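Local coordinates for protein profilin-2 (Acanthamoeba castellanii, PDB 1F2K) that binds monomeric actin and modulates its polymerization, and also binds poly-L-proline and the phosphoinositide PIP2, at residues Gly85-Lys90 and Gly107-Val112. Sequence-based numbering, arbitrary orientation.
Sequences GVITVK and GTAANV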
loop_
_atom_site.group_PDB
_atom_site.type_symbol
_atom_site.label_atom_id
_atom_site.label_comp_id
_atom_site.label_asym_id
_atom_site.label_seq_id
_atom_site.Cartn_x
_atom_site.Cartn_y
_atom_site.Cartn_z
ATOM N N GLY A 85 2.289 2.714 -10.276
ATOM C CA GLY A 85 1.286 3.018 -9.268
ATOM C C GLY A 85 1.454 2.232 -7.984
ATOM O O GLY A 85 2.327 1.376 -7.848
ATOM N N VAL A 86 0.592 2.516 -7.025
ATOM C CA VAL A 86 0.663 1.847 -5.746
ATOM C C VAL A 86 -0.731 1.522 -5.264
ATOM O O VAL A 86 -1.644 2.365 -5.357
ATOM C CB VAL A 86 1.333 2.755 -4.703
ATOM C CG1 VAL A 86 0.570 4.041 -4.581
ATOM C CG2 VAL A 86 1.380 2.061 -3.353
ATOM N N ILE A 87 -0.910 0.295 -4.769
ATOM C CA ILE A 87 -2.214 -0.120 -4.221
ATOM C C ILE A 87 -2.081 -0.161 -2.697
ATOM O O ILE A 87 -1.210 -0.882 -2.192
ATOM C CB ILE A 87 -2.591 -1.536 -4.679
ATOM C CG1 ILE A 87 -2.552 -1.636 -6.202
ATOM C CG2 ILE A 87 -3.944 -1.884 -4.192
ATOM C CD1 ILE A 87 -3.607 -0.841 -6.927
ATOM N N THR A 88 -2.865 0.617 -1.947
ATOM C CA THR A 88 -2.740 0.496 -0.481
ATOM C C THR A 88 -4.100 0.163 0.020
ATOM O O THR A 88 -5.070 0.627 -0.533
ATOM C CB THR A 88 -2.216 1.752 0.231
ATOM O OG1 THR A 88 -3.213 2.770 0.219
ATOM C CG2 THR A 88 -0.945 2.228 -0.445
ATOM N N VAL A 89 -4.146 -0.693 1.034
ATOM C CA VAL A 89 -5.388 -1.161 1.647
ATOM C C VAL A 89 -5.218 -1.180 3.147
ATOM O O VAL A 89 -4.116 -1.511 3.640
ATOM C CB VAL A 89 -5.734 -2.583 1.208
ATOM C CG1 VAL A 89 -7.146 -2.970 1.714
ATOM C CG2 VAL A 89 -5.647 -2.684 -0.277
ATOM N N LYS A 90 -6.304 -0.830 3.847
ATOM C CA LYS A 90 -6.337 -0.752 5.306
ATOM C C LYS A 90 -7.015 -1.897 6.036
ATOM O O LYS A 90 -8.206 -2.196 5.787
ATOM C CB LYS A 90 -7.021 0.537 5.740
ATOM C CG LYS A 90 -7.217 0.676 7.258
ATOM C CD LYS A 90 -7.764 2.075 7.538
ATOM C CE LYS A 90 -8.116 2.344 9.000
ATOM N NZ LYS A 90 -8.437 3.790 9.230
ATOM N N GLY A 107 -4.969 -3.524 -12.089
ATOM C CA GLY A 107 -5.956 -4.375 -11.437
ATOM C C GLY A 107 -5.406 -5.725 -10.985
ATOM O O GLY A 107 -6.007 -6.387 -10.152
ATOM N N THR A 108 -4.288 -6.170 -11.556
ATOM C CA THR A 108 -3.674 -7.421 -11.122
ATOM C C THR A 108 -3.082 -7.151 -9.740
ATOM O O THR A 108 -3.152 -7.976 -8.831
ATOM C CB THR A 108 -2.526 -7.844 -12.066
ATOM O OG1 THR A 108 -3.073 -8.358 -13.270
ATOM C CG2 THR A 108 -1.659 -8.918 -11.452
ATOM N N ALA A 109 -2.494 -5.972 -9.590
ATOM C CA ALA A 109 -1.886 -5.636 -8.328
ATOM C C ALA A 109 -2.953 -5.377 -7.262
ATOM O O ALA A 109 -2.733 -5.706 -6.103
ATOM C CB ALA A 109 -0.978 -4.410 -8.494
ATOM N N ALA A 110 -4.099 -4.803 -7.658
ATOM C CA ALA A 110 -5.134 -4.458 -6.701
ATOM C C ALA A 110 -5.705 -5.742 -6.147
ATOM O O ALA A 110 -5.999 -5.828 -4.971
ATOM C CB ALA A 110 -6.252 -3.651 -7.388
ATOM N N ASN A 111 -5.886 -6.731 -7.019
ATOM C CA ASN A 111 -6.427 -8.016 -6.616
ATOM C C ASN A 111 -5.516 -8.683 -5.552
ATOM O O ASN A 111 -5.967 -9.116 -4.504
ATOM C CB ASN A 111 -6.581 -8.940 -7.836
ATOM C CG ASN A 111 -7.747 -8.547 -8.734
ATOM O OD1 ASN A 111 -8.585 -7.694 -8.368
ATOM N ND2 ASN A 111 -7.830 -9.187 -9.915
ATOM N N VAL A 112 -4.227 -8.718 -5.802
ATOM C CA VAL A 112 -3.364 -9.348 -4.847
ATOM C C VAL A 112 -3.435 -8.672 -3.491
ATOM O O VAL A 112 -3.734 -9.331 -2.494
ATOM C CB VAL A 112 -1.935 -9.391 -5.416
ATOM C CG1 VAL A 112 -0.935 -9.857 -4.403
ATOM C CG2 VAL A 112 -1.944 -10.374 -6.613
#
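The backbone bond from N111 N to G107 O, 3.2 Å long, closes the helical turn that presents A109 and A110 to I87 of the strand. The contact rests on van der Waals packing of I87 against the alanine methyls and the helix backbone. I87 comes within 5.8 Å of A110, CA to CA, an approach consistent with the small alanine side chains. With chi1 at -55°, CG1 stands beside the backbone N of I87 and CG2 lies anti to it, so that both branches can lie against the helix. I87 CG2 rests on A110 CA at 3.8 Å. I87 CG1 reaches the helix backbone at A110 N, 3.8 Å away, and also meets the methyl of A109. I87 CD1 touches A110 CB at 3.9 Å. A beta-branched isoleucine suits the strand and offers a broad apolar surface. A109 is the buried one of the pair and also touches Y100 of strand 94-100. Within the profilin fold, I87 and V89 pack on helix 106-121, which carries the actin-binding site residue K115, whereas T88 meets L45 and F49 of helix 39-50, placing strand 84-90 between the two helices.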